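Local coordinates for protein Bd0816 (Bdellovibrio bacteriovorus HD100, PDB 5CER) that probably acts as a serine-type D-Ala-D-Ala carboxypeptidase of the peptidase S13 family, at residues 8-13 with 340-345; 51-56 with 72-77; 103-108 with 182-187; 315-320 with 332-337. The protein carries 2 engineered substitutions. All blocks are in the same frame, centred on the assembly; numbering follows the deposited sequence.

Overall arrangement
Two sheets, far apart in one chain, organise the four contacts. From the N terminus, segment 8-13 waits until residues 340-345 return to pair with it, so interaction 1 closes a loop that spans most of the chain and holds the other three inside it. Within that loop, interactions 2, 3 and 4 follow in series without crossing. Interactions 2 and 3 touch each other at one end of the mixed sheet, where strand 54-61 begins and strands 67-72, 98-104 and 175-181 end. Interaction 4 closes the hairpin 317-324/327-336, which joins strand 339-348 of interaction 1 in the antiparallel sheet. The centres of interactions 1 and 3 lie about 46 Å apart.

Interaction 1: 8-13 with 340-345; sequences CHMKAA and EFYFAI
M10 and A12 close on the ring of Y342 where strand 3-11 pairs antiparallel with strand 339-348, the meeting of N-terminal and C-terminal strands that marks the penicillin-recognising serine hydrolase fold. M10 runs out straight, CG anti to the backbone N (chi1 -178°), then bends at its last torsion, which lays CE against Y342 CD2 at 3.6 Å. Farther along the same ring, A12 CB approaches Y342 CE2 at 3.7 Å. The approach of A12 is fixed by its backbone: A12 N donates to E340 O at 2.8 Å, a nearly straight bond. Upstream, paired backbone bonds link C8 with A344, and M10 N reaches Y342 O at 3.0 Å, whereas the return bond from Y342 N to M10 O is weak. C8, M10 and Y342 share the face that packs on helix 270-286. On the other face, K11 CG lies over the F341 ring, 4.2 Å from its centroid, a CH-pi contact; the same ring makes a cation-pi contact with R376. Beyond the strand end, a water lying in the plane of the Y342 ring bridges Y342 OH and A13 O, at 2.8 Å from each.

Interaction 2: 51-56 with 72-77; sequences YRHKTV and EGSRDP
V56 and E72 form an antiparallel hydrogen-bonded pair at the end of the hairpin formed by strands 54-61 and 67-72, neighbours in the mixed sheet, with V56 N bound to E72 O at 2.9 Å and E72 N to V56 O at 2.8 Å. Taken end to end, 53-56 and 72-77 run 156° apart; beyond the pair, side chains take over from the backbone. V56 and E72 point the same way, the valine CB beside the carboxylate, whose OE1 is bound by H58. Two residues past E72, S74 OG stands between its own backbone N and carbonyl carbon (chi1 59°), a rotation that turns it to T55 OG1 at 2.8 Å. A water joins the pair by accepting from S74 N and bonding to T55 OG1.

The imidazole of H53 is clamped between two groups. P77 CD sits over one face, offset toward the rim and 3.5 Å from the centroid in a CH-pi contact, while Y51 CE2 covers the centre of the opposite face. At the edge, H53 ND1 points in the ring plane to S74 O at 3.3 Å, a long but straight bond (167°) that meets the carbonyl from above its plane. Such a bond is consistent with a proton on ND1, and together with the two covered faces it holds the imidazole's rotation against the loop 72-77.

Interaction 3: 103-108 with 182-187; sequences TFDENF and LPKNNY
T103 and L182 lie side by side with their side chains pointing the same way, T103 CB against L182 CB at 3.7 Å, at the place where two neighbouring strands of the mixed sheet run out into loops. L182 CD2 reaches alongside T103 OG1, whose own polar partner is H70. Between these strand ends a last backbone bond survives: L182 N donates to F104 O at 2.9 Å.

Farther on, D105 and K184 also run side by side in one direction. D105 OD2 touches K184 CB at 3.7 Å, while the lysine, extended from CB onward, carries its NZ away to 6.1 Å from D105 OD2, too far for contact between the charges. E106 instead crosses K184 at about a right angle. Its chain starts between the backbone N and the carbonyl carbon (chi1 60°) and bends at the next torsion (chi2 -93°), which swings the carboxylate over to the other segment. There E106 OE1 accepts from K184 N at 3.0 Å, on the syn side, 19° out of the carboxylate plane, and so holds the backbone N of K184 at the start of the 3-10 segment 184-186. The glutamate is presented by a type I turn, 105-108, in which D105 OD1 receives N107 N at 2.9 Å as an Asx turn and also binds G73 N of the adjacent loop.

F104, facing away from 182-187, packs on V137, I138 and L141 of helix 130-145, while Q133 of that helix binds E106 O and K184 leans on E72 of strand 67-72.

Interaction 4: 315-320 with 332-337; sequences GSMIAK and GSISTK
S316 O takes the backbone N of S335 at 2.7 Å, the shortest bond of this contact, and the CA of I334 approaches the same oxygen at 3.5 Å. Two residues back on that strand, S333 O accepts from I318 N at 2.8 Å, with a CA-H...O contact from M317 CA. The return bond runs from S333 N to I318 O, completing a hydrogen-bonded pair.

Strands 317-324 and 327-336 form a beta hairpin in the antiparallel sheet of the penicillin-recognising (beta-lactamase-like) fold. K320 opens the Lys-Thr-Gly triplet known from this superfamily; its NZ binds S214 OG, and its chain touches K36 and V37 at the start of helix 35-47, a position consistent with an active-site strand.

Across the pair, M317 and I334 meet on one face, where they cross obliquely, CG of the methionine 4.1 Å from I334 CG2. M317 CG stands anti to the backbone N (chi1 179°), and both side chains carry on to I369 of helix 356-375. On the opposite face, I318 CB faces S333 OG.

A319 and G332 form a non-hydrogen-bonded pair, CA to CA 4.1 Å, in which a side chain on G332 would run into I318 O and A319 CA. G332, where the chain turns a corner, adopts backbone angles (phi 161°, psi -140°) suited to a residue without a side chain. Toward the other end, S335 OG stands anti to its backbone N and bonds to K380 O, to which S316 OG also makes a weak bond.

Interaction 1: 8-13 with 340-345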
# COMPACT_ATOMS: atom_id res chain seq x y z
N CYS A 8 10.93 -9.67 -15.75
CA CYS A 8 10.62 -9.33 -17.12
C CYS A 8 10.73 -7.85 -17.33
O CYS A 8 10.34 -7.08 -16.47
CB CYS A 8 9.18 -9.64 -17.41
SG CYS A 8 8.97 -11.35 -17.78
N HIS A 9 11.11 -7.46 -18.54
CA HIS A 9 10.88 -6.12 -18.99
C HIS A 9 10.71 -5.98 -20.49
O HIS A 9 11.23 -6.78 -21.27
CB HIS A 9 11.96 -5.20 -18.44
CG HIS A 9 13.34 -5.76 -18.55
ND1 HIS A 9 14.04 -6.27 -17.47
CD2 HIS A 9 14.14 -5.89 -19.62
CE1 HIS A 9 15.20 -6.71 -17.89
NE2 HIS A 9 15.29 -6.48 -19.18
N MET A 10 9.99 -4.92 -20.87
CA MET A 10 9.56 -4.71 -22.23
C MET A 10 9.43 -3.20 -22.40
O MET A 10 8.89 -2.53 -21.53
CB MET A 10 8.21 -5.43 -22.45
CG MET A 10 7.68 -5.32 -23.87
SD MET A 10 6.14 -6.22 -24.07
CE MET A 10 4.99 -5.07 -23.32
N LYS A 11 9.89 -2.67 -23.55
CA LYS A 11 9.68 -1.30 -23.84
C LYS A 11 8.21 -0.97 -24.12
O LYS A 11 7.49 -1.74 -24.75
CB LYS A 11 10.49 -0.93 -25.04
CG LYS A 11 10.49 0.57 -25.24
CD LYS A 11 11.40 1.02 -26.33
CE LYS A 11 11.35 2.54 -26.44
NZ LYS A 11 12.36 2.92 -27.44
N ALA A 12 7.77 0.19 -23.61
CA ALA A 12 6.41 0.66 -23.78
C ALA A 12 6.32 1.30 -25.12
O ALA A 12 7.00 2.29 -25.37
CB ALA A 12 6.01 1.66 -22.69
N ALA A 13 5.49 0.76 -25.98
CA ALA A 13 5.38 1.24 -27.32
C ALA A 13 4.00 0.92 -27.83
O ALA A 13 3.20 0.37 -27.12
CB ALA A 13 6.47 0.60 -28.19
N GLU A 340 9.97 4.70 -21.77
CA GLU A 340 9.32 3.97 -20.69
C GLU A 340 9.35 2.46 -20.92
O GLU A 340 9.32 2.00 -22.06
CB GLU A 340 7.92 4.44 -20.50
CG GLU A 340 7.82 5.92 -20.18
CD GLU A 340 6.37 6.35 -19.90
OE1 GLU A 340 5.54 6.26 -20.82
OE2 GLU A 340 6.05 6.75 -18.75
N PHE A 341 9.50 1.70 -19.85
CA PHE A 341 9.64 0.22 -19.94
C PHE A 341 8.74 -0.41 -18.88
O PHE A 341 8.85 -0.03 -17.70
CB PHE A 341 11.11 -0.24 -19.70
CG PHE A 341 12.06 0.14 -20.82
CD1 PHE A 341 12.55 1.44 -20.90
CD2 PHE A 341 12.46 -0.79 -21.78
CE1 PHE A 341 13.40 1.80 -21.94
CE2 PHE A 341 13.32 -0.45 -22.80
CZ PHE A 341 13.80 0.85 -22.87
N TYR A 342 7.90 -1.35 -19.29
CA TYR A 342 7.16 -2.19 -18.36
C TYR A 342 8.14 -3.19 -17.72
O TYR A 342 9.14 -3.55 -18.33
CB TYR A 342 6.09 -2.96 -19.07
CG TYR A 342 5.11 -2.10 -19.80
CD1 TYR A 342 4.26 -1.23 -19.08
CD2 TYR A 342 4.99 -2.15 -21.17
CE1 TYR A 342 3.35 -0.44 -19.70
CE2 TYR A 342 4.06 -1.35 -21.82
CZ TYR A 342 3.26 -0.50 -21.08
OH TYR A 342 2.32 0.30 -21.69
N PHE A 343 7.89 -3.56 -16.45
CA PHE A 343 8.66 -4.56 -15.77
C PHE A 343 7.78 -5.30 -14.79
O PHE A 343 6.79 -4.76 -14.27
CB PHE A 343 9.84 -3.95 -15.02
CG PHE A 343 9.42 -3.16 -13.78
CD1 PHE A 343 9.22 -3.79 -12.56
CD2 PHE A 343 9.21 -1.78 -13.86
CE1 PHE A 343 8.75 -3.08 -11.47
CE2 PHE A 343 8.79 -1.08 -12.74
CZ PHE A 343 8.55 -1.73 -11.55
N ALA A 344 8.20 -6.53 -14.48
CA ALA A 344 7.69 -7.27 -13.31
C ALA A 344 8.85 -8.03 -12.68
O ALA A 344 9.65 -8.65 -13.39
CB ALA A 344 6.57 -8.20 -13.74
N ILE A 345 8.94 -7.97 -11.35
CA ILE A 345 10.00 -8.62 -10.59
C ILE A 345 9.38 -9.43 -9.49
O ILE A 345 8.59 -8.90 -8.66
CB ILE A 345 10.92 -7.58 -9.95
CG1 ILE A 345 11.65 -6.76 -11.04
CG2 ILE A 345 11.98 -8.26 -9.10
CD1 ILE A 345 12.23 -5.46 -10.53
O HOH W 1 2.21 0.51 -24.53

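Interaction 2: 51-56 with 72-77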
# COMPACT_ATOMS: atom_id res chain seq x y z
N TYR A 51 -16.28 5.15 -13.97
CA TYR A 51 -17.50 4.66 -13.36
C TYR A 51 -17.66 5.15 -11.90
O TYR A 51 -16.68 5.32 -11.14
CB TYR A 51 -17.51 3.13 -13.41
CG TYR A 51 -18.64 2.48 -12.66
CD1 TYR A 51 -19.89 2.33 -13.25
CD2 TYR A 51 -18.45 2.02 -11.36
CE1 TYR A 51 -20.93 1.75 -12.55
CE2 TYR A 51 -19.46 1.41 -10.67
CZ TYR A 51 -20.71 1.30 -11.26
OH TYR A 51 -21.74 0.70 -10.57
N ARG A 52 -18.90 5.38 -11.53
CA ARG A 52 -19.23 5.83 -10.22
C ARG A 52 -20.26 4.92 -9.59
O ARG A 52 -21.32 4.61 -10.19
CB ARG A 52 -19.70 7.28 -10.29
CG ARG A 52 -18.55 8.28 -10.39
CD ARG A 52 -19.10 9.68 -10.45
NE ARG A 52 -18.12 10.71 -10.76
CZ ARG A 52 -17.50 11.49 -9.88
NH1 ARG A 52 -17.66 11.35 -8.57
NH2 ARG A 52 -16.68 12.43 -10.33
N HIS A 53 -19.97 4.52 -8.36
CA HIS A 53 -20.91 3.76 -7.52
C HIS A 53 -21.97 4.73 -6.98
O HIS A 53 -21.66 5.63 -6.20
CB HIS A 53 -20.20 3.05 -6.37
CG HIS A 53 -19.21 2.02 -6.83
ND1 HIS A 53 -19.45 0.65 -6.76
CD2 HIS A 53 -17.98 2.17 -7.37
CE1 HIS A 53 -18.40 0.02 -7.25
NE2 HIS A 53 -17.50 0.91 -7.61
N LYS A 54 -23.21 4.57 -7.44
CA LYS A 54 -24.32 5.48 -7.19
C LYS A 54 -25.23 4.89 -6.17
O LYS A 54 -26.18 4.15 -6.51
CB LYS A 54 -25.13 5.76 -8.49
CG LYS A 54 -24.36 6.55 -9.53
CD LYS A 54 -25.11 6.69 -10.85
CE LYS A 54 -24.17 6.59 -12.06
NZ LYS A 54 -23.28 5.36 -12.09
N THR A 55 -24.96 5.22 -4.90
CA THR A 55 -25.77 4.78 -3.81
C THR A 55 -27.00 5.70 -3.70
O THR A 55 -26.89 6.93 -3.63
CB THR A 55 -24.93 4.73 -2.53
OG1 THR A 55 -23.69 4.03 -2.75
CG2 THR A 55 -25.67 4.00 -1.43
N VAL A 56 -28.19 5.10 -3.68
CA VAL A 56 -29.45 5.88 -3.65
C VAL A 56 -30.07 5.85 -2.23
O VAL A 56 -30.18 4.81 -1.60
CB VAL A 56 -30.46 5.41 -4.71
CG1 VAL A 56 -31.66 6.34 -4.75
CG2 VAL A 56 -29.81 5.35 -6.08
N GLU A 72 -30.51 2.15 -0.87
CA GLU A 72 -30.39 1.26 -2.00
C GLU A 72 -28.92 1.28 -2.40
O GLU A 72 -28.43 2.27 -2.89
CB GLU A 72 -31.28 1.71 -3.14
CG GLU A 72 -31.24 0.83 -4.37
CD GLU A 72 -31.97 1.44 -5.55
OE1 GLU A 72 -32.66 2.43 -5.36
OE2 GLU A 72 -31.86 0.91 -6.67
N GLY A 73 -28.25 0.14 -2.24
CA GLY A 73 -26.77 0.05 -2.36
C GLY A 73 -26.27 -0.10 -3.79
O GLY A 73 -27.01 -0.57 -4.65
N SER A 74 -25.06 0.37 -4.02
CA SER A 74 -24.37 0.22 -5.31
C SER A 74 -23.16 -0.73 -5.18
O SER A 74 -22.33 -0.77 -6.04
CB SER A 74 -23.88 1.58 -5.74
OG SER A 74 -22.98 2.14 -4.76
N ARG A 75 -23.07 -1.46 -4.07
CA ARG A 75 -21.91 -2.27 -3.70
C ARG A 75 -20.57 -1.48 -3.63
O ARG A 75 -19.50 -2.04 -3.83
CB ARG A 75 -21.77 -3.50 -4.63
CG ARG A 75 -23.05 -4.31 -4.80
CD ARG A 75 -22.77 -5.70 -5.38
NE ARG A 75 -21.92 -6.50 -4.50
CZ ARG A 75 -22.32 -7.16 -3.43
NH1 ARG A 75 -23.59 -7.20 -3.08
NH2 ARG A 75 -21.43 -7.80 -2.71
N ASP A 76 -20.67 -0.21 -3.29
CA ASP A 76 -19.51 0.66 -3.22
C ASP A 76 -18.39 0.06 -2.31
O ASP A 76 -18.58 -0.15 -1.11
CB ASP A 76 -19.95 2.04 -2.71
CG ASP A 76 -18.83 3.09 -2.80
OD1 ASP A 76 -17.65 2.73 -2.73
OD2 ASP A 76 -19.17 4.29 -2.92
N PRO A 77 -17.21 -0.21 -2.90
CA PRO A 77 -16.20 -0.94 -2.17
C PRO A 77 -15.30 -0.07 -1.31
O PRO A 77 -14.35 -0.60 -0.72
CB PRO A 77 -15.39 -1.60 -3.29
CG PRO A 77 -15.47 -0.60 -4.39
CD PRO A 77 -16.90 -0.15 -4.34
O HOH W 2 -23.64 1.33 -1.57

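Interaction 3: 103-108 with 182-187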
# COMPACT_ATOMS: atom_id res chain seq x y z
N THR A 103 -33.32 1.52 7.01
CA THR A 103 -33.19 0.22 6.37
C THR A 103 -32.15 0.28 5.26
O THR A 103 -31.75 1.37 4.83
CB THR A 103 -34.56 -0.25 5.82
OG1 THR A 103 -34.98 0.58 4.73
CG2 THR A 103 -35.61 -0.20 6.89
N PHE A 104 -31.67 -0.89 4.83
CA PHE A 104 -30.69 -0.99 3.75
C PHE A 104 -30.86 -2.32 3.05
O PHE A 104 -31.26 -3.32 3.68
CB PHE A 104 -29.25 -0.83 4.28
CG PHE A 104 -28.82 -1.95 5.19
CD1 PHE A 104 -28.24 -3.11 4.68
CD2 PHE A 104 -29.09 -1.90 6.56
CE1 PHE A 104 -27.89 -4.16 5.48
CE2 PHE A 104 -28.74 -2.97 7.38
CZ PHE A 104 -28.12 -4.10 6.83
N ASP A 105 -30.54 -2.35 1.76
CA ASP A 105 -30.71 -3.54 0.92
C ASP A 105 -29.40 -4.36 0.77
O ASP A 105 -28.33 -4.03 1.34
CB ASP A 105 -31.38 -3.17 -0.43
CG ASP A 105 -30.42 -2.55 -1.45
OD1 ASP A 105 -29.19 -2.58 -1.26
OD2 ASP A 105 -30.93 -2.07 -2.49
N GLU A 106 -29.46 -5.43 -0.02
CA GLU A 106 -28.34 -6.39 -0.15
C GLU A 106 -27.08 -5.88 -0.82
O GLU A 106 -26.05 -6.54 -0.79
CB GLU A 106 -28.80 -7.67 -0.88
CG GLU A 106 -29.35 -7.49 -2.30
CD GLU A 106 -30.85 -7.32 -2.36
OE1 GLU A 106 -31.45 -6.77 -1.39
OE2 GLU A 106 -31.44 -7.74 -3.39
N ASN A 107 -27.19 -4.71 -1.40
CA ASN A 107 -26.08 -4.09 -2.08
C ASN A 107 -25.35 -3.03 -1.25
O ASN A 107 -24.38 -2.43 -1.76
CB ASN A 107 -26.57 -3.54 -3.44
CG ASN A 107 -26.97 -4.66 -4.38
OD1 ASN A 107 -26.32 -5.72 -4.49
ND2 ASN A 107 -28.07 -4.46 -5.02
N PHE A 108 -25.83 -2.73 -0.04
CA PHE A 108 -25.17 -1.69 0.74
C PHE A 108 -24.04 -2.33 1.55
O PHE A 108 -24.29 -3.11 2.48
CB PHE A 108 -26.17 -0.92 1.63
CG PHE A 108 -25.51 0.16 2.45
CD1 PHE A 108 -24.76 1.15 1.84
CD2 PHE A 108 -25.64 0.20 3.82
CE1 PHE A 108 -24.13 2.13 2.59
CE2 PHE A 108 -25.02 1.20 4.57
CZ PHE A 108 -24.25 2.15 3.96
N LEU A 182 -33.52 -4.64 4.83
CA LEU A 182 -34.74 -4.74 4.04
C LEU A 182 -34.36 -4.98 2.59
O LEU A 182 -33.85 -4.06 1.95
CB LEU A 182 -35.56 -3.46 4.17
CG LEU A 182 -36.87 -3.37 3.37
CD1 LEU A 182 -37.80 -4.52 3.72
CD2 LEU A 182 -37.56 -2.04 3.63
N PRO A 183 -34.58 -6.20 2.07
CA PRO A 183 -34.16 -6.51 0.69
C PRO A 183 -34.78 -5.56 -0.31
O PRO A 183 -35.88 -5.04 -0.08
CB PRO A 183 -34.65 -7.94 0.44
CG PRO A 183 -34.94 -8.52 1.79
CD PRO A 183 -35.15 -7.38 2.75
N LYS A 184 -34.08 -5.37 -1.42
CA LYS A 184 -34.57 -4.52 -2.50
C LYS A 184 -35.93 -5.03 -3.03
O LYS A 184 -36.80 -4.23 -3.35
CB LYS A 184 -33.52 -4.39 -3.62
CG LYS A 184 -33.99 -3.58 -4.85
CD LYS A 184 -32.96 -3.51 -5.96
CE LYS A 184 -33.40 -2.53 -7.05
NZ LYS A 184 -32.64 -2.79 -8.31
N ASN A 185 -36.09 -6.35 -3.11
CA ASN A 185 -37.37 -6.97 -3.45
C ASN A 185 -38.59 -6.48 -2.71
O ASN A 185 -39.68 -6.43 -3.27
CB ASN A 185 -37.31 -8.48 -3.24
CG ASN A 185 -37.11 -9.24 -4.55
OD1 ASN A 185 -37.82 -10.20 -4.93
ND2 ASN A 185 -36.14 -8.77 -5.29
N ASN A 186 -38.38 -6.12 -1.44
CA ASN A 186 -39.43 -5.73 -0.49
C ASN A 186 -39.52 -4.25 -0.18
O ASN A 186 -40.30 -3.87 0.67
CB ASN A 186 -39.19 -6.46 0.84
CG ASN A 186 -39.21 -7.98 0.70
OD1 ASN A 186 -39.58 -8.53 -0.35
ND2 ASN A 186 -38.78 -8.65 1.76
N TYR A 187 -38.70 -3.40 -0.79
CA TYR A 187 -38.81 -1.98 -0.51
C TYR A 187 -39.68 -1.34 -1.56
O TYR A 187 -39.40 -1.45 -2.74
CB TYR A 187 -37.45 -1.26 -0.44
CG TYR A 187 -37.65 0.23 -0.29
CD1 TYR A 187 -38.01 0.78 0.94
CD2 TYR A 187 -37.59 1.08 -1.40
CE1 TYR A 187 -38.24 2.14 1.08
CE2 TYR A 187 -37.80 2.44 -1.27
CZ TYR A 187 -38.14 2.97 -0.03
OH TYR A 187 -38.38 4.33 0.09

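Interaction 4: 315-320 with 332-337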
# COMPACT_ATOMS: atom_id res chain seq x y z
N GLY A 315 10.58 9.55 -8.47
CA GLY A 315 9.94 10.38 -9.48
C GLY A 315 9.96 9.84 -10.92
O GLY A 315 9.49 10.52 -11.83
N SER A 316 10.47 8.62 -11.11
CA SER A 316 10.66 8.01 -12.43
C SER A 316 10.10 6.59 -12.58
O SER A 316 10.38 5.93 -13.57
CB SER A 316 12.14 7.96 -12.73
OG SER A 316 12.66 9.26 -12.78
N MET A 317 9.37 6.11 -11.59
CA MET A 317 8.81 4.79 -11.63
C MET A 317 7.37 4.88 -11.20
O MET A 317 7.04 5.54 -10.18
CB MET A 317 9.58 3.80 -10.70
CG MET A 317 9.04 2.38 -10.68
SD MET A 317 9.93 1.32 -9.52
CE MET A 317 9.31 1.91 -7.94
N ILE A 318 6.52 4.17 -11.95
CA ILE A 318 5.16 3.93 -11.59
C ILE A 318 5.10 2.46 -11.23
O ILE A 318 5.54 1.65 -12.00
CB ILE A 318 4.24 4.19 -12.77
CG1 ILE A 318 4.28 5.67 -13.14
CG2 ILE A 318 2.81 3.80 -12.42
CD1 ILE A 318 3.87 5.99 -14.54
N ALA A 319 4.55 2.11 -10.06
CA ALA A 319 4.60 0.71 -9.63
C ALA A 319 3.64 0.36 -8.54
O ALA A 319 3.12 1.22 -7.77
CB ALA A 319 6.01 0.37 -9.19
N LYS A 320 3.44 -0.95 -8.45
CA LYS A 320 2.69 -1.61 -7.35
C LYS A 320 3.61 -2.63 -6.67
O LYS A 320 4.27 -3.39 -7.37
CB LYS A 320 1.46 -2.31 -7.93
CG LYS A 320 0.63 -3.07 -6.93
CD LYS A 320 -0.24 -2.14 -6.10
CE LYS A 320 -0.77 -2.81 -4.85
NZ LYS A 320 0.31 -2.88 -3.83
N GLY A 332 5.23 -2.58 -12.81
CA GLY A 332 4.89 -1.24 -13.24
C GLY A 332 5.71 -0.79 -14.43
O GLY A 332 5.91 -1.55 -15.35
N SER A 333 6.14 0.47 -14.43
CA SER A 333 7.02 0.97 -15.47
C SER A 333 8.06 1.94 -14.92
O SER A 333 7.86 2.59 -13.90
CB SER A 333 6.23 1.64 -16.58
OG SER A 333 5.75 2.90 -16.15
N ILE A 334 9.17 2.02 -15.63
CA ILE A 334 10.25 2.95 -15.31
C ILE A 334 10.34 3.90 -16.48
O ILE A 334 10.15 3.49 -17.66
CB ILE A 334 11.58 2.23 -15.06
CG1 ILE A 334 11.98 1.29 -16.22
CG2 ILE A 334 11.52 1.41 -13.75
CD1 ILE A 334 13.37 0.65 -16.04
N SER A 335 10.63 5.15 -16.17
CA SER A 335 10.78 6.17 -17.19
C SER A 335 12.27 6.52 -17.24
O SER A 335 12.80 6.98 -16.26
CB SER A 335 9.95 7.39 -16.84
OG SER A 335 10.36 8.53 -17.58
N THR A 336 12.89 6.35 -18.40
CA THR A 336 14.31 6.49 -18.61
C THR A 336 14.55 7.33 -19.84
O THR A 336 13.64 7.57 -20.64
CB THR A 336 14.96 5.12 -18.86
OG1 THR A 336 14.68 4.66 -20.20
CG2 THR A 336 14.45 4.08 -17.87
N LYS A 337 15.80 7.74 -20.03
CA LYS A 337 16.16 8.49 -21.23
C LYS A 337 15.97 7.73 -22.55
O LYS A 337 16.01 8.34 -23.60
CB LYS A 337 17.59 9.07 -21.10
CG LYS A 337 17.69 10.12 -20.00
CD LYS A 337 18.99 10.90 -20.04
CE LYS A 337 19.17 11.83 -18.83
NZ LYS A 337 19.55 11.06 -17.59